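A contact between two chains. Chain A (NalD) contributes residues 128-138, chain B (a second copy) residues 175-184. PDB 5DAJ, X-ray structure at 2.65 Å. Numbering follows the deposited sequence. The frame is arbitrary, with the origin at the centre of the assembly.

Chain A, residues 128-138: RNNAFVQMFIE
Chain B (175-184) NDWLRDPRLF

The contact is a small, mixed one, burying 377 Å² in total, in which a helix of one NalD copy packs against a helix end and the following turn of the other through one hydrogen bond and an apolar pair. Residues 128-138 of chain A are helical throughout; in chain B the helix covers 175-179, Asp180(B) leaves it (phi/psi -142/95), and a type I turn runs from Asp180(B) to Leu183(B). The helix axes approach to 12.0 Å, their directions 126° apart, with Asn130(A) CA 7.4 Å from Asp180(B) CA and Gln134(A) CA 8.6 Å from Leu183(B) CA.

Arg179(B) (t, t, p, chi4 78°) dominates. Its NH1 donates to OD1 of Asn130(A) (m) at 2.8 Å and 165°, near the guanidinium plane, while Val133(A) (t) covers one face. Arg179(B) NH2 forms a salt bridge with Asp176(B) OD1 at 2.6 Å, so the guanidinium bonds within its own chain through NH2 and across the contact through NH1.

Further along, Ile137(A) (m, t) meets Leu183(B) (m, t), CD1 to CD2 at 3.5 Å. Between these sites Gln134(A) (t, p) places OE1 3.2 Å from Asp180(B) OD2; both are acceptors, so no hydrogen bond forms. The other carboxylate oxygen, Asp180(B) OD1, salt-bridges Arg182(B) NE at 2.8 Å and accepts from Arg182(B) N at 3.1 Å, both bonds lying within the turn.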

# COMPACT_ATOMS: atom_id res chain seq x y z
N ARG A 128 16.44 -1.50 1.98
CA ARG A 128 16.48 -2.80 1.27
C ARG A 128 15.13 -3.19 0.66
O ARG A 128 15.09 -3.84 -0.40
CB ARG A 128 17.04 -3.91 2.17
CG ARG A 128 18.52 -4.14 1.91
CD ARG A 128 19.15 -5.13 2.87
NE ARG A 128 20.60 -5.04 2.89
CZ ARG A 128 21.41 -5.73 3.71
NH1 ARG A 128 20.92 -6.60 4.59
NH2 ARG A 128 22.72 -5.54 3.63
N ASN A 129 14.04 -2.77 1.29
CA ASN A 129 12.72 -2.93 0.69
C ASN A 129 12.61 -2.17 -0.64
O ASN A 129 12.21 -2.72 -1.67
CB ASN A 129 11.60 -2.47 1.63
CG ASN A 129 10.25 -2.97 1.18
OD1 ASN A 129 9.35 -2.17 0.92
ND2 ASN A 129 10.10 -4.29 1.02
N ASN A 130 12.98 -0.89 -0.60
CA ASN A 130 13.05 -0.06 -1.81
C ASN A 130 13.89 -0.68 -2.90
O ASN A 130 13.50 -0.67 -4.06
CB ASN A 130 13.61 1.34 -1.49
CG ASN A 130 12.61 2.21 -0.77
OD1 ASN A 130 11.41 1.99 -0.83
ND2 ASN A 130 13.10 3.24 -0.10
N ALA A 131 15.04 -1.22 -2.52
CA ALA A 131 15.96 -1.85 -3.47
C ALA A 131 15.34 -3.05 -4.18
O ALA A 131 15.46 -3.19 -5.41
CB ALA A 131 17.25 -2.26 -2.77
N PHE A 132 14.63 -3.87 -3.42
CA PHE A 132 13.92 -5.04 -3.98
C PHE A 132 12.81 -4.64 -4.96
O PHE A 132 12.67 -5.23 -6.04
CB PHE A 132 13.36 -5.90 -2.83
CG PHE A 132 12.34 -6.91 -3.26
CD1 PHE A 132 12.74 -8.13 -3.82
CD2 PHE A 132 10.98 -6.66 -3.09
CE1 PHE A 132 11.80 -9.06 -4.21
CE2 PHE A 132 10.03 -7.60 -3.48
CZ PHE A 132 10.44 -8.80 -4.05
N VAL A 133 12.02 -3.65 -4.59
CA VAL A 133 10.97 -3.11 -5.48
C VAL A 133 11.59 -2.48 -6.72
O VAL A 133 11.15 -2.70 -7.85
CB VAL A 133 10.09 -2.05 -4.78
CG1 VAL A 133 9.12 -1.42 -5.77
CG2 VAL A 133 9.32 -2.68 -3.63
N GLN A 134 12.60 -1.65 -6.49
CA GLN A 134 13.32 -0.98 -7.57
C GLN A 134 13.80 -1.97 -8.62
O GLN A 134 13.79 -1.69 -9.83
CB GLN A 134 14.52 -0.17 -7.03
CG GLN A 134 15.13 0.80 -8.03
CD GLN A 134 14.14 1.87 -8.49
OE1 GLN A 134 13.53 2.56 -7.67
NE2 GLN A 134 13.98 2.00 -9.81
N MSE A 135 14.22 -3.14 -8.15
CA MSE A 135 14.74 -4.18 -9.02
C MSE A 135 13.64 -4.81 -9.83
O MSE A 135 13.78 -4.95 -11.05
CB MSE A 135 15.44 -5.20 -8.14
CG MSE A 135 16.06 -6.30 -8.95
SE MSE A 135 16.57 -7.88 -7.91
CE MSE A 135 18.27 -7.18 -7.04
N PHE A 136 12.56 -5.21 -9.18
CA PHE A 136 11.40 -5.77 -9.89
C PHE A 136 10.91 -4.82 -10.99
O PHE A 136 10.62 -5.23 -12.12
CB PHE A 136 10.24 -6.07 -8.92
CG PHE A 136 8.98 -6.51 -9.62
CD1 PHE A 136 8.81 -7.83 -10.01
CD2 PHE A 136 7.98 -5.59 -9.92
CE1 PHE A 136 7.66 -8.23 -10.67
CE2 PHE A 136 6.82 -5.99 -10.58
CZ PHE A 136 6.66 -7.31 -10.96
N ILE A 137 10.81 -3.54 -10.65
CA ILE A 137 10.41 -2.50 -11.60
C ILE A 137 11.37 -2.39 -12.78
O ILE A 137 10.94 -2.27 -13.94
CB ILE A 137 10.24 -1.14 -10.90
CG1 ILE A 137 8.96 -1.19 -10.04
CG2 ILE A 137 10.17 0.00 -11.91
CD1 ILE A 137 8.67 0.06 -9.24
N GLU A 138 12.67 -2.42 -12.49
CA GLU A 138 13.71 -2.35 -13.54
C GLU A 138 13.67 -3.55 -14.48
O GLU A 138 13.88 -3.41 -15.69
CB GLU A 138 15.10 -2.17 -12.92
CG GLU A 138 15.44 -0.71 -12.67
CD GLU A 138 16.66 -0.52 -11.78
OE1 GLU A 138 17.53 -1.43 -11.74
OE2 GLU A 138 16.74 0.56 -11.13
N ASN B 175 0.88 4.52 -2.63
CA ASN B 175 1.82 3.80 -1.79
C ASN B 175 3.24 3.82 -2.36
O ASN B 175 4.19 4.16 -1.66
CB ASN B 175 1.38 2.36 -1.60
CG ASN B 175 1.73 1.82 -0.25
OD1 ASN B 175 2.82 1.28 -0.06
ND2 ASN B 175 0.83 1.97 0.71
N ASP B 176 3.35 3.46 -3.63
CA ASP B 176 4.63 3.47 -4.35
C ASP B 176 5.28 4.85 -4.32
O ASP B 176 6.45 4.98 -3.95
CB ASP B 176 4.48 3.02 -5.81
CG ASP B 176 4.88 1.56 -6.04
OD1 ASP B 176 5.58 0.97 -5.20
OD2 ASP B 176 4.52 1.01 -7.10
N TRP B 177 4.52 5.87 -4.71
CA TRP B 177 5.09 7.21 -4.85
C TRP B 177 5.53 7.79 -3.52
O TRP B 177 6.60 8.39 -3.43
CB TRP B 177 4.12 8.18 -5.53
CG TRP B 177 4.82 9.44 -5.90
CD1 TRP B 177 5.61 9.64 -6.98
CD2 TRP B 177 4.83 10.66 -5.16
NE1 TRP B 177 6.11 10.92 -6.97
CE2 TRP B 177 5.65 11.57 -5.86
CE3 TRP B 177 4.23 11.07 -3.98
CZ2 TRP B 177 5.88 12.87 -5.43
CZ3 TRP B 177 4.46 12.36 -3.53
CH2 TRP B 177 5.28 13.25 -4.26
N LEU B 178 4.71 7.62 -2.50
CA LEU B 178 5.03 8.10 -1.15
C LEU B 178 6.23 7.38 -0.54
O LEU B 178 7.01 7.98 0.19
CB LEU B 178 3.82 7.97 -0.23
CG LEU B 178 2.64 8.88 -0.58
CD1 LEU B 178 1.38 8.42 0.15
CD2 LEU B 178 2.96 10.33 -0.26
N ARG B 179 6.37 6.10 -0.86
CA ARG B 179 7.54 5.32 -0.46
C ARG B 179 8.79 5.82 -1.20
O ARG B 179 9.85 5.97 -0.61
CB ARG B 179 7.31 3.83 -0.74
CG ARG B 179 8.45 2.90 -0.32
CD ARG B 179 8.22 1.45 -0.73
NE ARG B 179 7.76 1.33 -2.12
CZ ARG B 179 8.54 1.43 -3.20
NH1 ARG B 179 9.85 1.62 -3.10
NH2 ARG B 179 8.00 1.33 -4.40
N ASP B 180 8.66 6.01 -2.51
CA ASP B 180 9.78 6.44 -3.40
C ASP B 180 9.27 7.42 -4.47
O ASP B 180 8.77 7.00 -5.51
CB ASP B 180 10.43 5.22 -4.08
CG ASP B 180 11.56 5.60 -5.04
OD1 ASP B 180 12.00 6.78 -5.04
OD2 ASP B 180 12.03 4.72 -5.79
N PRO B 181 9.39 8.73 -4.20
CA PRO B 181 8.91 9.75 -5.16
C PRO B 181 9.72 9.91 -6.45
O PRO B 181 9.30 10.66 -7.33
CB PRO B 181 8.93 11.05 -4.34
CG PRO B 181 9.78 10.78 -3.16
CD PRO B 181 9.74 9.31 -2.90
N ARG B 182 10.84 9.21 -6.57
CA ARG B 182 11.59 9.16 -7.83
C ARG B 182 10.90 8.31 -8.89
O ARG B 182 11.23 8.42 -10.08
CB ARG B 182 12.99 8.58 -7.60
CG ARG B 182 13.87 9.27 -6.56
CD ARG B 182 15.09 8.39 -6.28
NE ARG B 182 14.75 7.20 -5.47
CZ ARG B 182 15.37 6.02 -5.51
NH1 ARG B 182 16.39 5.80 -6.34
NH2 ARG B 182 14.96 5.03 -4.72
N LEU B 183 9.97 7.44 -8.48
CA LEU B 183 9.34 6.47 -9.39
C LEU B 183 8.63 7.10 -10.55
O LEU B 183 8.77 6.63 -11.70
CB LEU B 183 8.36 5.56 -8.65
CG LEU B 183 8.95 4.36 -7.93
CD1 LEU B 183 7.84 3.66 -7.15
CD2 LEU B 183 9.62 3.38 -8.88
N PHE B 184 7.87 8.14 -10.28
CA PHE B 184 7.19 8.87 -11.34
C PHE B 184 6.81 10.28 -10.92
O PHE B 184 6.96 10.65 -9.76
CB PHE B 184 5.96 8.11 -11.84
CG PHE B 184 4.89 7.91 -10.80
CD1 PHE B 184 3.94 8.89 -10.56
CD2 PHE B 184 4.79 6.71 -10.11
CE1 PHE B 184 2.94 8.70 -9.60
CE2 PHE B 184 3.80 6.52 -9.15
CZ PHE B 184 2.87 7.51 -8.90